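Local coordinates for protein type I modular polyketide synthase (Streptomyces albus subsp. albus, PDB 6IYT) that probably transfers the acyl group of an extender unit, thought to be ethylmalonyl-CoA, to the acyl carrier protein during salinomycin assembly, at residues V374-V379 with Y402-T407; V114-G119 with G412-A417. All blocks are in the same frame, centred on the assembly; numbering follows the deposited sequence.

How the interactions relate
Interaction 1 packs helix 376-385 against helix 401-411. Interaction 2 sets the loop between strands 111-114 and 120-125 against the chain that leads into strand 416-418. Their centres lie about 16 Å apart. Along the chain, both segments of interaction 1 fall between those of interaction 2. Helix 401-411 connects strands 388-393 and 416-418, neighbouring parallel strands, in a beta-alpha-beta crossover, and it joins the two contacts. Its Ile404 meets Phe376 and also packs on Val415 and Ala417, and Ser405 OG lies 3.7 Å from Ala417 CB. Interaction 2 lies at the entry to strand 416-418, an outermost strand of the four-stranded parallel sheet of the acyltransferase.

Interaction 1 of 2, residues V374-V379 with Y402-T407; sequences VSFEPV and YGISET
Gly403 O is gripped twice from within its own helix, by Thr407 OG1 at 2.8 Å and by Thr407 N at 3.0 Å, and Thr407 is also the residue that meets Glu377. The contact is helix-to-helix packing in the acyltransferase fold: the first turn of helix 376-385 faces helix 401-411. The two donors reach Gly403 O from opposite faces of its carbonyl plane. The hydroxyl makes a C=O...O angle of 150° and is tilted 30° from that plane. This bond helps to hold the rotation of the Thr407 side chain.

With its hydroxyl tied back in this way, Thr407 presents two branches to the other helix. OG1 lies 3.8 Å from Glu377 CG, a van der Waals contact. The methyl CG2 comes to 4.0 Å from Glu377 O. Glu377 takes part through its aliphatic stem. Its chain is extended beyond CG, and the carboxylate forms a salt bridge with Arg381 one turn further along the same helix.

The apolar half of the contact is Phe376 against Ile404. The Phe376 side chain stretches out with CG opposite the backbone N (chi1 179°), which carries the ring across to the second helix. Gly403, the neighbour of Ile404, has no side chain on the face turned to this ring. Ile404 meets the ring at its edge, near the ring plane, and not over a face. Asn282 of strand 276-283 also touches Phe376. The ring is close to Gly211, Ser213 and Gly215 but makes no contact with them; their sequence fits the GxSxG nucleophile elbow of acyltransferases. Phe376, Ile404 and Thr407 are buried, while Glu377 is partly exposed. At the ring edge Ile404 CG1 is 3.8 Å from Phe376 CE2, and the methyl CD1 follows at 4.0 Å from Phe376 CZ.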
loop_
_atom_site.group_PDB
_atom_site.type_symbol
_atom_site.label_atom_id
_atom_site.label_comp_id
_atom_site.label_asym_id
_atom_site.label_seq_id
_atom_site.Cartn_x
_atom_site.Cartn_y
_atom_site.Cartn_z
ATOM N N VAL A 374 -5.304 12.318 -11.967
ATOM C CA VAL A 374 -5.541 10.939 -11.553
ATOM C C VAL A 374 -7.020 10.773 -11.194
ATOM O O VAL A 374 -7.488 11.280 -10.165
ATOM C CB VAL A 374 -4.650 10.574 -10.345
ATOM C CG1 VAL A 374 -4.707 9.068 -10.068
ATOM C CG2 VAL A 374 -3.210 10.998 -10.591
ATOM N N SER A 375 -7.694 9.905 -11.924
ATOM C CA SER A 375 -9.092 9.642 -11.679
ATOM C C SER A 375 -9.261 8.456 -10.755
ATOM O O SER A 375 -9.707 7.412 -11.172
ATOM C CB SER A 375 -9.817 9.377 -12.994
ATOM O OG SER A 375 -9.754 10.503 -13.809
ATOM N N PHE A 376 -8.885 8.600 -9.497
ATOM C CA PHE A 376 -8.853 7.419 -8.626
ATOM C C PHE A 376 -10.274 7.111 -8.055
ATOM O O PHE A 376 -10.745 5.975 -8.147
ATOM C CB PHE A 376 -7.816 7.617 -7.502
ATOM C CG PHE A 376 -7.726 6.466 -6.539
ATOM C CD1 PHE A 376 -7.083 5.288 -6.905
ATOM C CD2 PHE A 376 -8.311 6.539 -5.304
ATOM C CE1 PHE A 376 -6.977 4.233 -6.001
ATOM C CE2 PHE A 376 -8.218 5.492 -4.397
ATOM C CZ PHE A 376 -7.545 4.337 -4.755
ATOM N N GLU A 377 -10.973 8.153 -7.581
ATOM C CA GLU A 377 -12.331 8.006 -7.047
ATOM C C GLU A 377 -13.327 7.296 -8.003
ATOM O O GLU A 377 -13.952 6.334 -7.609
ATOM C CB GLU A 377 -12.890 9.365 -6.594
ATOM C CG GLU A 377 -14.349 9.312 -6.181
ATOM C CD GLU A 377 -14.925 10.705 -5.931
ATOM O OE1 GLU A 377 -14.240 11.692 -6.243
ATOM O OE2 GLU A 377 -16.049 10.807 -5.410
ATOM N N PRO A 378 -13.348 7.673 -9.305
ATOM C CA PRO A 378 -14.254 6.966 -10.224
ATOM C C PRO A 378 -13.856 5.492 -10.453
ATOM O O PRO A 378 -14.708 4.631 -10.669
ATOM C CB PRO A 378 -14.146 7.758 -11.525
ATOM C CG PRO A 378 -13.437 9.024 -11.200
ATOM C CD PRO A 378 -12.742 8.879 -9.904
ATOM N N VAL A 379 -12.578 5.205 -10.376
ATOM C CA VAL A 379 -12.124 3.847 -10.527
ATOM C C VAL A 379 -12.472 3.007 -9.280
ATOM O O VAL A 379 -12.908 1.869 -9.405
ATOM C CB VAL A 379 -10.613 3.805 -10.829
ATOM C CG1 VAL A 379 -10.098 2.379 -10.752
ATOM C CG2 VAL A 379 -10.352 4.407 -12.208
ATOM N N TYR A 402 -8.184 5.977 3.193
ATOM C CA TYR A 402 -9.226 6.924 3.666
ATOM C C TYR A 402 -10.179 7.284 2.526
ATOM O O TYR A 402 -11.402 7.202 2.672
ATOM C CB TYR A 402 -8.590 8.182 4.226
ATOM C CG TYR A 402 -9.595 9.155 4.799
ATOM C CD1 TYR A 402 -10.168 8.933 6.044
ATOM C CD2 TYR A 402 -10.015 10.272 4.067
ATOM C CE1 TYR A 402 -11.063 9.834 6.593
ATOM C CE2 TYR A 402 -10.906 11.181 4.611
ATOM C CZ TYR A 402 -11.412 10.960 5.886
ATOM O OH TYR A 402 -12.328 11.829 6.423
ATOM N N GLY A 403 -9.611 7.554 1.363
ATOM C CA GLY A 403 -10.396 7.873 0.177
ATOM C C GLY A 403 -11.245 6.715 -0.312
ATOM O O GLY A 403 -12.358 6.911 -0.757
ATOM N N ILE A 404 -10.723 5.498 -0.218
ATOM C CA ILE A 404 -11.473 4.344 -0.606
ATOM C C ILE A 404 -12.707 4.177 0.293
ATOM O O ILE A 404 -13.803 3.964 -0.197
ATOM C CB ILE A 404 -10.607 3.062 -0.567
ATOM C CG1 ILE A 404 -9.521 3.155 -1.649
ATOM C CG2 ILE A 404 -11.459 1.827 -0.788
ATOM C CD1 ILE A 404 -8.380 2.182 -1.448
ATOM N N SER A 405 -12.513 4.239 1.615
ATOM C CA SER A 405 -13.652 4.119 2.562
ATOM C C SER A 405 -14.682 5.226 2.339
ATOM O O SER A 405 -15.893 4.961 2.273
ATOM C CB SER A 405 -13.156 4.175 4.008
ATOM O OG SER A 405 -12.197 3.178 4.211
ATOM N N GLU A 406 -14.199 6.452 2.199
ATOM C CA GLU A 406 -15.101 7.632 1.947
ATOM C C GLU A 406 -15.944 7.445 0.669
ATOM O O GLU A 406 -17.159 7.749 0.626
ATOM C CB GLU A 406 -14.248 8.889 1.807
ATOM C CG GLU A 406 -14.322 9.852 2.975
ATOM C CD GLU A 406 -13.922 11.275 2.574
ATOM O OE1 GLU A 406 -13.729 11.533 1.348
ATOM O OE2 GLU A 406 -13.771 12.122 3.477
ATOM N N THR A 407 -15.302 6.967 -0.389
ATOM C CA THR A 407 -16.008 6.654 -1.630
ATOM C C THR A 407 -17.012 5.519 -1.438
ATOM O O THR A 407 -18.148 5.602 -1.905
ATOM C CB THR A 407 -15.011 6.268 -2.740
ATOM O OG1 THR A 407 -14.080 7.340 -2.957
ATOM C CG2 THR A 407 -15.725 5.932 -4.029
#

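Interaction 2 of 2, residues V114-G119 with G412-A417; sequences VSSVSG and GVEVLA
The two backbones come nearest at Val117 and Val415, whose CA atoms are 6.8 Å apart, and no hydrogen bond joins the segments. A loop here packs beside the end of a beta-alpha-beta crossover, which runs from strand 388-393 through helix 401-411 to the edge strand 416-418 of the parallel sheet. Residues 114-119 form the loop, between strands 111-114 and 120-125. Residues 412-417 lead from the helix into the edge strand. A Schellman motif ends that helix, with Gly412 at positive phi as its C-prime residue.

Val117 and Leu416 both point toward the other segment and form the apolar part of the contact. Val117 CG1 is anti to the carbonyl carbon (chi1 -57°), and this branch meets Leu416. Val117 also packs on Asp389 and Val390 of strand 388-393. Asp389 accepts hydrogen bonds from Ser118 N and Gly119 N.

Nearer the solvent, Ser116 OG and Glu414 OE1 approach to 4.0 Å, too far for a hydrogen bond. Arg441 serves both segments: NE gives Ser116 OG a weak hydrogen bond and NH2 bonds to Val415 O. Deeper in, the contact rests on Val117 CG1, 3.9 Å from Leu416 CB.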
loop_
_atom_site.group_PDB
_atom_site.type_symbol
_atom_site.label_atom_id
_atom_site.label_comp_id
_atom_site.label_asym_id
_atom_site.label_seq_id
_atom_site.Cartn_x
_atom_site.Cartn_y
_atom_site.Cartn_z
ATOM N N VAL A 114 -15.497 -8.789 12.812
ATOM C CA VAL A 114 -16.492 -9.755 12.383
ATOM C C VAL A 114 -16.384 -9.923 10.874
ATOM O O VAL A 114 -16.235 -8.942 10.147
ATOM C CB VAL A 114 -17.921 -9.282 12.763
ATOM C CG1 VAL A 114 -18.950 -10.262 12.251
ATOM C CG2 VAL A 114 -18.046 -9.115 14.276
ATOM N N SER A 115 -16.345 -11.165 10.421
ATOM C CA SER A 115 -16.161 -11.464 9.004
ATOM C C SER A 115 -17.312 -10.886 8.186
ATOM O O SER A 115 -18.499 -11.013 8.578
ATOM C CB SER A 115 -16.035 -12.959 8.787
ATOM O OG SER A 115 -15.760 -13.249 7.445
ATOM N N SER A 116 -16.966 -10.110 7.156
ATOM C CA SER A 116 -17.963 -9.358 6.381
ATOM C C SER A 116 -17.699 -9.325 4.876
ATOM O O SER A 116 -18.631 -9.127 4.118
ATOM C CB SER A 116 -18.090 -7.935 6.895
ATOM O OG SER A 116 -16.889 -7.210 6.684
ATOM N N VAL A 117 -16.425 -9.352 4.445
ATOM C CA VAL A 117 -16.126 -9.292 2.983
ATOM C C VAL A 117 -16.443 -10.590 2.257
ATOM O O VAL A 117 -16.385 -11.667 2.834
ATOM C CB VAL A 117 -14.665 -8.923 2.695
ATOM C CG1 VAL A 117 -14.332 -7.603 3.335
ATOM C CG2 VAL A 117 -13.727 -10.023 3.159
ATOM N N SER A 118 -16.811 -10.489 0.985
ATOM C CA SER A 118 -17.160 -11.696 0.214
ATOM C C SER A 118 -16.821 -11.581 -1.273
ATOM O O SER A 118 -17.116 -12.501 -2.065
ATOM C CB SER A 118 -18.660 -12.026 0.390
ATOM O OG SER A 118 -19.480 -10.938 -0.016
ATOM N N GLY A 119 -16.090 -10.528 -1.633
ATOM C CA GLY A 119 -15.881 -10.200 -3.051
ATOM C C GLY A 119 -14.433 -10.352 -3.472
ATOM O O GLY A 119 -13.648 -11.055 -2.818
ATOM N N GLY A 412 -22.537 3.471 -0.767
ATOM C CA GLY A 412 -23.392 2.715 0.145
ATOM C C GLY A 412 -23.056 1.234 0.204
ATOM O O GLY A 412 -23.936 0.400 0.432
ATOM N N VAL A 413 -21.780 0.899 -0.035
ATOM C CA VAL A 413 -21.314 -0.502 -0.012
ATOM C C VAL A 413 -20.126 -0.593 0.943
ATOM O O VAL A 413 -19.244 0.239 0.907
ATOM C CB VAL A 413 -20.850 -0.976 -1.423
ATOM C CG1 VAL A 413 -20.270 -2.378 -1.364
ATOM C CG2 VAL A 413 -21.994 -0.922 -2.420
ATOM N N GLU A 414 -20.179 -1.528 1.865
ATOM C CA GLU A 414 -19.070 -1.755 2.804
ATOM C C GLU A 414 -17.932 -2.446 2.097
ATOM O O GLU A 414 -18.140 -3.477 1.460
ATOM C CB GLU A 414 -19.524 -2.644 3.946
ATOM C CG GLU A 414 -19.868 -1.892 5.219
ATOM C CD GLU A 414 -19.437 -2.645 6.463
ATOM O OE1 GLU A 414 -19.052 -3.835 6.340
ATOM O OE2 GLU A 414 -19.448 -2.039 7.555
ATOM N N VAL A 415 -16.717 -1.916 2.249
ATOM C CA VAL A 415 -15.513 -2.604 1.746
ATOM C C VAL A 415 -14.416 -2.604 2.817
ATOM O O VAL A 415 -14.524 -1.889 3.811
ATOM C CB VAL A 415 -14.950 -1.915 0.478
ATOM C CG1 VAL A 415 -16.030 -1.769 -0.576
ATOM C CG2 VAL A 415 -14.361 -0.546 0.818
ATOM N N LEU A 416 -13.402 -3.472 2.646
ATOM C CA LEU A 416 -12.201 -3.415 3.487
ATOM C C LEU A 416 -11.113 -2.642 2.759
ATOM O O LEU A 416 -10.822 -2.926 1.594
ATOM C CB LEU A 416 -11.706 -4.814 3.803
ATOM C CG LEU A 416 -10.335 -4.904 4.470
ATOM C CD1 LEU A 416 -10.363 -4.387 5.886
ATOM C CD2 LEU A 416 -9.846 -6.341 4.428
ATOM N N ALA A 417 -10.617 -1.603 3.404
ATOM C CA ALA A 417 -9.504 -0.822 2.887
ATOM C C ALA A 417 -8.337 -0.931 3.843
ATOM O O ALA A 417 -8.395 -0.443 4.976
ATOM C CB ALA A 417 -9.926 0.628 2.711
#